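Local structure of chloride intracellular channel Clic (Drosophila melanogaster, 2YV7) at residues A[156-159]-A[165-168]; A[197-202]-A[253-258]; A[181-186]-A[219-224]. The protein may insert into membranes from a soluble, globular form and act as a chloride channel whose activity depends on pH. One frame throughout, in Å; residues are numbered along the deposited sequence.

Contact 1: A[156-159]-A[165-168]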
ATOM      1  N   ASP A 156       4.178  17.767   8.277  1.00 27.79           N
ATOM      2  CA  ASP A 156       4.040  19.225   8.233  1.00 27.08           C
ATOM      3  C   ASP A 156       3.179  19.650   7.041  1.00 29.08           C
ATOM      4  O   ASP A 156       2.281  20.520   7.190  1.00 30.11           O
ATOM      5  CB  ASP A 156       5.447  19.843   8.304  1.00 25.10           C
ATOM      6  CG  ASP A 156       6.033  19.762   9.704  1.00 23.92           C
ATOM      7  OD1 ASP A 156       5.395  19.224  10.641  1.00 27.66           O
ATOM      8  OD2 ASP A 156       7.117  20.305   9.845  1.00 28.97           O
ATOM      9  N   HIS A 157       3.320  18.965   5.905  1.00 27.93           N
ATOM     10  CA  HIS A 157       2.259  19.038   4.819  1.00 23.77           C
ATOM     11  C   HIS A 157       0.812  18.807   5.330  1.00 29.50           C
ATOM     12  O   HIS A 157      -0.054  19.649   5.150  1.00 30.76           O
ATOM     13  CB  HIS A 157       2.568  18.016   3.705  1.00 27.43           C
ATOM     14  CG  HIS A 157       1.555  18.002   2.590  1.00 29.81           C
ATOM     15  ND1 HIS A 157       0.389  17.253   2.640  1.00 33.62           N
ATOM     16  CD2 HIS A 157       1.555  18.613   1.389  1.00 28.92           C
ATOM     17  CE1 HIS A 157      -0.323  17.469   1.535  1.00 27.89           C
ATOM     18  NE2 HIS A 157       0.382  18.269   0.753  1.00 33.11           N
ATOM     19  N   LEU A 158       0.556  17.657   5.959  1.00 24.19           N
ATOM     20  CA  LEU A 158      -0.736  17.311   6.504  1.00 29.44           C
ATOM     21  C   LEU A 158      -1.277  18.380   7.490  1.00 31.24           C
ATOM     22  O   LEU A 158      -2.459  18.753   7.447  1.00 36.10           O
ATOM     23  CB  LEU A 158      -0.647  15.947   7.172  1.00 26.26           C
ATOM     24  CG  LEU A 158      -0.553  14.744   6.188  1.00 23.53           C
ATOM     25  CD1 LEU A 158      -0.145  13.529   6.898  1.00 24.29           C
ATOM     26  CD2 LEU A 158      -1.963  14.590   5.382  1.00 25.88           C
ATOM     27  N   SER A 159      -0.392  18.840   8.368  1.00 31.15           N
ATOM     28  CA  SER A 159      -0.713  19.853   9.371  1.00 34.78           C
ATOM     29  C   SER A 159      -1.100  21.155   8.654  1.00 30.68           C
ATOM     30  O   SER A 159      -2.104  21.799   9.038  1.00 32.53           O
ATOM     31  CB  SER A 159       0.539  20.008  10.275  1.00 30.91           C
ATOM     32  OG  SER A 159       0.374  20.982  11.286  1.00 43.37           O
ATOM     33  N   PHE A 165      -6.966  13.660   4.138  1.00 30.80           N
ATOM     34  CA  PHE A 165      -5.956  12.911   3.349  1.00 31.33           C
ATOM     35  C   PHE A 165      -4.953  13.833   2.648  1.00 29.95           C
ATOM     36  O   PHE A 165      -4.959  15.040   2.869  1.00 29.50           O
ATOM     37  CB  PHE A 165      -6.718  12.014   2.368  1.00 29.36           C
ATOM     38  CG  PHE A 165      -7.631  11.043   3.051  1.00 28.79           C
ATOM     39  CD1 PHE A 165      -7.124  10.006   3.832  1.00 30.96           C
ATOM     40  CD2 PHE A 165      -9.034  11.181   2.914  1.00 32.96           C
ATOM     41  CE1 PHE A 165      -7.977   9.087   4.451  1.00 32.39           C
ATOM     42  CE2 PHE A 165      -9.893  10.240   3.523  1.00 31.33           C
ATOM     43  CZ  PHE A 165      -9.359   9.214   4.284  1.00 29.46           C
ATOM     44  N   LEU A 166      -4.057  13.292   1.823  1.00 25.70           N
ATOM     45  CA  LEU A 166      -2.954  14.130   1.347  1.00 26.42           C
ATOM     46  C   LEU A 166      -3.419  15.336   0.486  1.00 29.91           C
ATOM     47  O   LEU A 166      -2.771  16.366   0.477  1.00 29.92           O
ATOM     48  CB  LEU A 166      -1.967  13.351   0.484  1.00 24.69           C
ATOM     49  CG  LEU A 166      -1.045  12.427   1.256  1.00 24.61           C
ATOM     50  CD1 LEU A 166      -0.449  11.359   0.363  1.00 26.20           C
ATOM     51  CD2 LEU A 166       0.116  13.267   1.909  1.00 26.41           C
ATOM     52  N   THR A 167      -4.447  15.172  -0.321  1.00 26.88           N
ATOM     53  CA  THR A 167      -4.804  16.245  -1.256  1.00 32.41           C
ATOM     54  C   THR A 167      -6.193  16.818  -0.963  1.00 34.11           C
ATOM     55  O   THR A 167      -6.690  17.641  -1.741  1.00 37.22           O
ATOM     56  CB  THR A 167      -4.800  15.776  -2.727  1.00 31.22           C
ATOM     57  OG1 THR A 167      -5.842  14.813  -2.852  1.00 30.86           O
ATOM     58  CG2 THR A 167      -3.446  15.110  -3.124  1.00 27.29           C
ATOM     59  N   GLY A 168      -6.800  16.394   0.138  1.00 30.29           N
ATOM     60  CA  GLY A 168      -8.171  16.814   0.525  1.00 32.36           C
ATOM     61  C   GLY A 168      -8.876  15.832   1.432  1.00 38.83           C
ATOM     62  O   GLY A 168      -8.218  14.993   2.059  1.00 37.36           O
TER
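A buried, local apolar contact joins H157 and L158, near the C-terminal end of helix 141-161, to F165 and L166 in the loop that turns back toward helix 173-193. L158 and L166 are the pair whose backbones come closest, CA to CA 6.5 Å. One branch of L158 does the touching: with CG beside the backbone N and anti to the carbonyl carbon (chi1 -73°), CD2 reaches the loop backbone and stands 3.9 Å from F165 O and 4.2 Å from L166 CA. The same methyl meets L166 branch to branch, L158 CD2 to L166 CD2 at 4.3 Å.

H157 has CG anti to its backbone N (chi1 179°), which carries the imidazole out from the helix to the loop, where it crosses the L166 side chain at about a right angle. Its ND1 lies 4.1 Å from L166 CD2; the ring edge is turned toward the L166 carbonyl, but the approach there is too close in the model to be trusted. The ring also packs on V121 and L124 of helix 119-125, and V121 touches L166 as well. Replacing H157 by an alanine is likely to leave V121, L124 and L166 CD2 without the ring they share, opening a gap beside the helix end.

One bond inside the loop and one to the next helix hold it: F165 N donates to G168 O at 2.8 Å, and L166 N is hydrogen-bonded to D175 OD1 of helix 173-193. The F165 side chain leaves the contact and packs on M171 and M179, whereas L166 also packs against F174, L178 and Y207. Such a loop, bonded to an aspartate in the first turn of the following helix and packed into the core through a leucine, is consistent with the all-helical C-terminal domain of the GST fold.

Contact 2: A[197-202]-A[253-258]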
ATOM      1  N   ILE A 197       7.807   5.827  15.043  1.00 25.68           N
ATOM      2  CA  ILE A 197       7.407   7.164  14.539  1.00 26.91           C
ATOM      3  C   ILE A 197       6.980   8.004  15.713  1.00 26.51           C
ATOM      4  O   ILE A 197       6.078   7.624  16.465  1.00 28.25           O
ATOM      5  CB  ILE A 197       6.212   7.116  13.513  1.00 27.26           C
ATOM      6  CG1 ILE A 197       6.586   6.299  12.266  1.00 24.46           C
ATOM      7  CG2 ILE A 197       5.799   8.569  13.159  1.00 23.77           C
ATOM      8  CD1 ILE A 197       5.404   5.971  11.387  1.00 26.46           C
ATOM      9  N   PRO A 198       7.686   9.116  15.945  1.00 26.75           N
ATOM     10  CA  PRO A 198       7.504   9.768  17.244  1.00 27.44           C
ATOM     11  C   PRO A 198       6.185  10.451  17.401  1.00 29.22           C
ATOM     12  O   PRO A 198       5.498  10.792  16.381  1.00 29.20           O
ATOM     13  CB  PRO A 198       8.682  10.764  17.328  1.00 28.45           C
ATOM     14  CG  PRO A 198       9.201  10.889  16.016  1.00 30.41           C
ATOM     15  CD  PRO A 198       8.750   9.728  15.139  1.00 27.31           C
ATOM     16  N   THR A 199       5.793  10.588  18.678  1.00 28.08           N
ATOM     17  CA  THR A 199       4.421  11.025  19.010  1.00 32.54           C
ATOM     18  C   THR A 199       4.125  12.488  18.697  1.00 33.64           C
ATOM     19  O   THR A 199       2.968  12.900  18.596  1.00 35.04           O
ATOM     20  CB  THR A 199       4.107  10.749  20.460  1.00 37.25           C
ATOM     21  OG1 THR A 199       5.146  11.323  21.273  1.00 37.10           O
ATOM     22  CG2 THR A 199       4.033   9.239  20.688  1.00 37.48           C
ATOM     23  N   HIS A 200       5.163  13.274  18.483  1.00 31.40           N
ATOM     24  CA  HIS A 200       4.958  14.691  18.211  1.00 31.27           C
ATOM     25  C   HIS A 200       4.616  14.957  16.748  1.00 31.74           C
ATOM     26  O   HIS A 200       4.335  16.115  16.347  1.00 28.04           O
ATOM     27  CB  HIS A 200       6.163  15.516  18.667  1.00 30.27           C
ATOM     28  CG  HIS A 200       7.428  15.149  17.978  1.00 31.80           C
ATOM     29  ND1 HIS A 200       7.864  15.807  16.854  1.00 31.53           N
ATOM     30  CD2 HIS A 200       8.357  14.200  18.254  1.00 25.77           C
ATOM     31  CE1 HIS A 200       9.005  15.263  16.452  1.00 33.62           C
ATOM     32  NE2 HIS A 200       9.305  14.270  17.268  1.00 33.35           N
ATOM     33  N   LEU A 201       4.560  13.868  15.963  1.00 27.57           N
ATOM     34  CA  LEU A 201       4.101  13.986  14.597  1.00 24.15           C
ATOM     35  C   LEU A 201       2.592  13.863  14.570  1.00 29.63           C
ATOM     36  O   LEU A 201       2.030  12.926  13.993  1.00 27.65           O
ATOM     37  CB  LEU A 201       4.812  12.999  13.660  1.00 25.34           C
ATOM     38  CG  LEU A 201       6.341  13.158  13.563  1.00 26.90           C
ATOM     39  CD1 LEU A 201       7.015  12.270  12.453  1.00 26.54           C
ATOM     40  CD2 LEU A 201       6.776  14.684  13.405  1.00 25.58           C
ATOM     41  N   THR A 202       1.922  14.825  15.201  1.00 24.55           N
ATOM     42  CA  THR A 202       0.472  14.735  15.409  1.00 30.55           C
ATOM     43  C   THR A 202      -0.364  14.538  14.144  1.00 23.56           C
ATOM     44  O   THR A 202      -1.289  13.715  14.151  1.00 30.98           O
ATOM     45  CB  THR A 202      -0.038  15.940  16.251  1.00 30.87           C
ATOM     46  OG1 THR A 202       0.664  15.932  17.502  1.00 38.31           O
ATOM     47  CG2 THR A 202      -1.509  15.751  16.629  1.00 37.34           C
ATOM     48  N   TYR A 253      -2.476   0.240  16.452  1.00 28.70           N
ATOM     49  CA  TYR A 253      -2.584   1.177  17.582  1.00 30.26           C
ATOM     50  C   TYR A 253      -2.021   2.533  17.253  1.00 29.77           C
ATOM     51  O   TYR A 253      -1.130   2.669  16.415  1.00 28.43           O
ATOM     52  CB  TYR A 253      -1.899   0.626  18.857  1.00 31.61           C
ATOM     53  CG  TYR A 253      -0.414   0.518  18.745  1.00 29.97           C
ATOM     54  CD1 TYR A 253       0.164  -0.616  18.200  1.00 30.35           C
ATOM     55  CD2 TYR A 253       0.420   1.540  19.187  1.00 32.20           C
ATOM     56  CE1 TYR A 253       1.517  -0.726  18.088  1.00 34.80           C
ATOM     57  CE2 TYR A 253       1.789   1.420  19.091  1.00 33.85           C
ATOM     58  CZ  TYR A 253       2.321   0.292  18.532  1.00 33.28           C
ATOM     59  OH  TYR A 253       3.691   0.144  18.392  1.00 40.10           O
ATOM     60  N   ILE A 254      -2.530   3.536  17.950  1.00 31.56           N
ATOM     61  CA  ILE A 254      -2.083   4.924  17.817  1.00 32.18           C
ATOM     62  C   ILE A 254      -1.549   5.277  19.244  1.00 34.11           C
ATOM     63  O   ILE A 254      -2.282   5.076  20.240  1.00 33.08           O
ATOM     64  CB  ILE A 254      -3.245   5.802  17.369  1.00 34.58           C
ATOM     65  CG1 ILE A 254      -3.899   5.289  16.043  1.00 31.01           C
ATOM     66  CG2 ILE A 254      -2.829   7.290  17.275  1.00 34.10           C
ATOM     67  CD1 ILE A 254      -2.925   5.430  14.829  1.00 33.60           C
ATOM     68  N   PRO A 255      -0.267   5.706  19.363  1.00 33.89           N
ATOM     69  CA  PRO A 255       0.311   6.015  20.681  1.00 30.45           C
ATOM     70  C   PRO A 255      -0.161   7.325  21.301  1.00 35.80           C
ATOM     71  O   PRO A 255       0.274   7.668  22.400  1.00 38.51           O
ATOM     72  CB  PRO A 255       1.841   5.983  20.432  1.00 34.90           C
ATOM     73  CG  PRO A 255       1.981   6.311  18.981  1.00 35.69           C
ATOM     74  CD  PRO A 255       0.724   5.882  18.283  1.00 32.77           C
ATOM     75  N   ILE A 256      -1.057   8.039  20.639  1.00 36.50           N
ATOM     76  CA  ILE A 256      -1.573   9.299  21.218  1.00 44.97           C
ATOM     77  C   ILE A 256      -3.066   9.355  21.075  1.00 45.63           C
ATOM     78  O   ILE A 256      -3.630   8.590  20.303  1.00 41.49           O
ATOM     79  CB  ILE A 256      -0.944  10.548  20.558  1.00 46.44           C
ATOM     80  CG1 ILE A 256      -1.149  10.532  19.036  1.00 46.96           C
ATOM     81  CG2 ILE A 256       0.545  10.612  20.876  1.00 47.91           C
ATOM     82  CD1 ILE A 256      -0.843  11.872  18.354  1.00 44.10           C
ATOM     83  N   ASP A 257      -3.696  10.256  21.833  1.00 54.10           N
ATOM     84  CA  ASP A 257      -5.110  10.616  21.646  1.00 59.01           C
ATOM     85  C   ASP A 257      -5.255  11.509  20.420  1.00 60.25           C
ATOM     86  O   ASP A 257      -4.370  12.341  20.138  1.00 59.44           O
ATOM     87  CB  ASP A 257      -5.643  11.378  22.871  1.00 65.27           C
ATOM     88  CG  ASP A 257      -5.915  10.477  24.074  1.00 68.39           C
ATOM     89  OD1 ASP A 257      -6.197   9.259  23.905  1.00 68.57           O
ATOM     90  OD2 ASP A 257      -5.875  11.012  25.208  1.00 69.09           O
ATOM     91  N   ILE A 258      -6.377  11.367  19.714  1.00 59.49           N
ATOM     92  CA  ILE A 258      -6.545  12.027  18.406  1.00 60.64           C
ATOM     93  C   ILE A 258      -7.432  13.302  18.371  1.00 62.96           C
ATOM     94  O   ILE A 258      -8.630  13.275  18.676  1.00 63.29           O
ATOM     95  CB  ILE A 258      -6.896  10.975  17.297  1.00 57.30           C
ATOM     96  CG1 ILE A 258      -5.608  10.290  16.838  1.00 54.35           C
ATOM     97  CG2 ILE A 258      -7.586  11.599  16.083  1.00 57.29           C
ATOM     98  CD1 ILE A 258      -4.413  11.243  16.691  1.00 54.95           C
TER
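A type I beta turn from P198 to L201, leading into helix 202-212 of the GST-like helical domain, is met by the C-terminal tail, where T199 touches P255 and I256. The turn closes through L201 N to P198 O at 3.2 Å. L201 then centres an inverse gamma turn with a weak bond from T202 N to H200 O, and occupies the N-cap position of the helix. W205 of that helix hydrogen-bonds P198 O through NE1 and packs on I254 and P255, touching both segments.

The contact itself is apolar and lies at the surface. T199 holds CG2 beside its backbone N and anti to its carbonyl carbon, which brings the methyl to the proline ring: CG2 stands 3.9 Å from P255 CB and 4.0 Å from P255 CG. I256 is used through both branches. Its long arm, extended at chi2 (167°), carries CD1 to 4.0 Å from T199 O and to 4.3 Å from T202 CG2 at the start of the helix. The short branch is the tighter one, with I256 CG2 3.6 Å from T199 CB.

Contact 3: A[181-186]-A[219-224]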
ATOM      1  N   ARG A 181       3.308   2.178   2.581  1.00 18.54           N
ATOM      2  CA  ARG A 181       4.711   2.386   3.065  1.00 19.06           C
ATOM      3  C   ARG A 181       4.745   2.767   4.553  1.00 20.09           C
ATOM      4  O   ARG A 181       5.607   2.343   5.252  1.00 21.73           O
ATOM      5  CB  ARG A 181       5.412   3.449   2.188  1.00 21.70           C
ATOM      6  CG  ARG A 181       5.657   2.908   0.771  1.00 19.78           C
ATOM      7  CD  ARG A 181       5.706   4.088  -0.255  1.00 22.93           C
ATOM      8  NE  ARG A 181       6.168   3.442  -1.481  1.00 23.03           N
ATOM      9  CZ  ARG A 181       5.385   2.683  -2.278  1.00 26.10           C
ATOM     10  NH1 ARG A 181       4.098   2.528  -1.989  1.00 22.60           N
ATOM     11  NH2 ARG A 181       5.917   2.111  -3.363  1.00 26.17           N
ATOM     12  N   LEU A 182       3.780   3.549   5.068  1.00 18.15           N
ATOM     13  CA  LEU A 182       3.717   3.862   6.498  1.00 19.91           C
ATOM     14  C   LEU A 182       3.545   2.594   7.332  1.00 22.65           C
ATOM     15  O   LEU A 182       4.227   2.380   8.370  1.00 20.97           O
ATOM     16  CB  LEU A 182       2.557   4.844   6.757  1.00 19.42           C
ATOM     17  CG  LEU A 182       2.761   6.257   6.197  1.00 19.94           C
ATOM     18  CD1 LEU A 182       1.588   7.051   6.623  1.00 20.67           C
ATOM     19  CD2 LEU A 182       4.025   6.894   6.956  1.00 20.51           C
ATOM     20  N   GLN A 183       2.741   1.694   6.829  1.00 21.56           N
ATOM     21  CA  GLN A 183       2.572   0.418   7.532  1.00 20.83           C
ATOM     22  C   GLN A 183       3.861  -0.445   7.539  1.00 19.93           C
ATOM     23  O   GLN A 183       4.206  -0.953   8.627  1.00 23.50           O
ATOM     24  CB  GLN A 183       1.377  -0.350   6.902  1.00 21.37           C
ATOM     25  CG  GLN A 183       1.033  -1.607   7.763  1.00 20.40           C
ATOM     26  CD  GLN A 183       0.332  -1.255   9.094  1.00 27.29           C
ATOM     27  OE1 GLN A 183       0.126  -0.097   9.401  1.00 23.52           O
ATOM     28  NE2 GLN A 183      -0.071  -2.297   9.882  1.00 26.99           N
ATOM     29  N   HIS A 184       4.642  -0.541   6.443  1.00 17.91           N
ATOM     30  CA  HIS A 184       5.901  -1.292   6.480  1.00 22.54           C
ATOM     31  C   HIS A 184       6.886  -0.575   7.405  1.00 19.93           C
ATOM     32  O   HIS A 184       7.613  -1.187   8.135  1.00 21.80           O
ATOM     33  CB  HIS A 184       6.494  -1.351   5.071  1.00 22.82           C
ATOM     34  CG  HIS A 184       5.881  -2.393   4.182  1.00 23.26           C
ATOM     35  ND1 HIS A 184       4.509  -2.521   4.002  1.00 24.28           N
ATOM     36  CD2 HIS A 184       6.456  -3.266   3.322  1.00 20.85           C
ATOM     37  CE1 HIS A 184       4.278  -3.527   3.155  1.00 21.89           C
ATOM     38  NE2 HIS A 184       5.434  -3.933   2.678  1.00 24.14           N
ATOM     39  N   ILE A 185       6.893   0.762   7.361  1.00 17.23           N
ATOM     40  CA  ILE A 185       7.743   1.553   8.291  1.00 17.63           C
ATOM     41  C   ILE A 185       7.436   1.200   9.740  1.00 20.18           C
ATOM     42  O   ILE A 185       8.391   0.869  10.452  1.00 22.38           O
ATOM     43  CB  ILE A 185       7.590   3.059   8.049  1.00 22.04           C
ATOM     44  CG1 ILE A 185       8.293   3.459   6.729  1.00 21.91           C
ATOM     45  CG2 ILE A 185       8.280   3.868   9.163  1.00 24.99           C
ATOM     46  CD1 ILE A 185       7.899   4.936   6.307  1.00 23.02           C
ATOM     47  N   ARG A 186       6.172   1.214  10.133  1.00 20.42           N
ATOM     48  CA  ARG A 186       5.776   0.897  11.504  1.00 25.08           C
ATOM     49  C   ARG A 186       6.176  -0.524  11.822  1.00 24.01           C
ATOM     50  O   ARG A 186       6.879  -0.770  12.813  1.00 24.23           O
ATOM     51  CB  ARG A 186       4.270   1.049  11.735  1.00 22.78           C
ATOM     52  CG  ARG A 186       3.747   2.462  11.689  1.00 24.86           C
ATOM     53  CD  ARG A 186       2.379   2.521  12.325  1.00 29.09           C
ATOM     54  NE  ARG A 186       2.414   2.230  13.777  1.00 28.65           N
ATOM     55  CZ  ARG A 186       1.312   2.121  14.522  1.00 26.98           C
ATOM     56  NH1 ARG A 186       0.062   2.205  13.999  1.00 24.24           N
ATOM     57  NH2 ARG A 186       1.476   1.903  15.816  1.00 28.31           N
ATOM     58  N   GLN A 219      -8.876  -3.949   4.254  1.00 27.73           N
ATOM     59  CA  GLN A 219      -9.067  -5.076   3.366  1.00 31.62           C
ATOM     60  C   GLN A 219      -7.782  -5.508   2.600  1.00 30.10           C
ATOM     61  O   GLN A 219      -7.624  -6.680   2.236  1.00 28.65           O
ATOM     62  CB  GLN A 219     -10.202  -4.772   2.378  1.00 35.68           C
ATOM     63  CG  GLN A 219     -11.544  -4.641   3.042  1.00 43.82           C
ATOM     64  CD  GLN A 219     -11.941  -5.944   3.710  1.00 44.03           C
ATOM     65  OE1 GLN A 219     -12.053  -6.984   3.050  1.00 48.38           O
ATOM     66  NE2 GLN A 219     -12.083  -5.913   5.028  1.00 49.24           N
ATOM     67  N   SER A 220      -6.853  -4.562   2.354  1.00 24.87           N
ATOM     68  CA  SER A 220      -5.734  -4.857   1.540  1.00 24.44           C
ATOM     69  C   SER A 220      -4.446  -5.036   2.364  1.00 20.34           C
ATOM     70  O   SER A 220      -3.404  -5.411   1.859  1.00 27.64           O
ATOM     71  CB  SER A 220      -5.545  -3.705   0.533  1.00 26.40           C
ATOM     72  OG  SER A 220      -5.038  -2.579   1.248  1.00 27.20           O
ATOM     73  N   CYS A 221      -4.549  -4.768   3.650  1.00 23.23           N
ATOM     74  CA  CYS A 221      -3.312  -4.680   4.482  1.00 26.16           C
ATOM     75  C   CYS A 221      -2.803  -6.041   4.794  1.00 22.65           C
ATOM     76  O   CYS A 221      -3.550  -6.847   5.323  1.00 30.27           O
ATOM     77  CB  CYS A 221      -3.602  -3.913   5.750  1.00 28.43           C
ATOM     78  SG  CYS A 221      -2.050  -3.637   6.687  1.00 25.58           S
ATOM     79  N   PRO A 222      -1.529  -6.325   4.503  1.00 25.35           N
ATOM     80  CA  PRO A 222      -1.097  -7.657   4.943  1.00 25.52           C
ATOM     81  C   PRO A 222      -0.906  -7.739   6.463  1.00 30.96           C
ATOM     82  O   PRO A 222      -0.671  -6.710   7.117  1.00 29.15           O
ATOM     83  CB  PRO A 222       0.281  -7.809   4.313  1.00 24.28           C
ATOM     84  CG  PRO A 222       0.802  -6.391   4.013  1.00 26.40           C
ATOM     85  CD  PRO A 222      -0.436  -5.504   3.934  1.00 27.35           C
ATOM     86  N   ALA A 223      -0.982  -8.954   7.013  1.00 25.82           N
ATOM     87  CA  ALA A 223      -0.561  -9.156   8.420  1.00 22.37           C
ATOM     88  C   ALA A 223       0.910  -8.776   8.729  1.00 20.91           C
ATOM     89  O   ALA A 223       1.833  -8.950   7.914  1.00 24.96           O
ATOM     90  CB  ALA A 223      -0.813 -10.653   8.790  1.00 25.87           C
ATOM     91  N   ASP A 224       1.152  -8.390   9.979  1.00 21.69           N
ATOM     92  CA  ASP A 224       2.495  -8.064  10.445  1.00 21.74           C
ATOM     93  C   ASP A 224       3.482  -9.134  10.106  1.00 21.01           C
ATOM     94  O   ASP A 224       4.575  -8.859   9.709  1.00 23.75           O
ATOM     95  CB  ASP A 224       2.509  -7.902  11.968  1.00 22.28           C
ATOM     96  CG  ASP A 224       1.804  -6.617  12.437  1.00 26.36           C
ATOM     97  OD1 ASP A 224       1.053  -5.933  11.661  1.00 24.38           O
ATOM     98  OD2 ASP A 224       2.056  -6.264  13.600  1.00 28.93           O
TER
HETATM   99  O   HOH W   1      -0.031  -5.151   9.310  1.00 33.50           O
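Van der Waals contact and a bridging water join Q183, on helix 173-193, to C221 and P222 in the turn after helix 215-220 and to D224 at the start of helix 224-235. The direct touch is between Q183 and C221. With CG anti to the backbone N (chi1 -171°), Q183 brings CG to 3.8 Å from C221 SG, and a bend at chi2 (73°) then sets the amide so that Q183 NE2 is 4.0 Å from the same sulfur.

The polar link runs through a single water. It accepts from Q183 NE2 at 2.9 Å and donates to P222 O at 2.8 Å and to D224 OD1 at 2.7 Å, so three groups fix its place and it spans the 4.2 Å between Q183 NE2 and D224 OD1.

Further bonds hold the Q183 amide and the D224 carboxylate in position. Q183 OE1 is bonded to Y212 OH and NE2 to T251 O, while D224 OD2 pairs with T251 OG1. P222 also packs on Q44 of helix 41-55, and H184 NE2 reaches A39 O. The contact ties two parts of the helical C-terminal domain together beside its interface with the thioredoxin-like N-terminal domain, as in the two-domain GST fold.

In the fold
Following the chain from the N terminus, contact 1 comes first and closes a short loop at the end of helix 141-161, before either of the others opens. Contacts 3 and 2 then cross: 181-186 and 197-202 precede their partners 219-224 and 253-258 in turn. Contact 3 joins helix 173-193 to the turn leading into helix 224-235, and contact 2 brings the C-terminal tail back to the start of helix 202-212. These two contacts touch through R186 NH1 and Y253 O, 2.7 Å apart and probably hydrogen-bonded, and through I197 packing on R186 and I185. Contact 1 touches neither, its centre about 16 Å from that of contact 2.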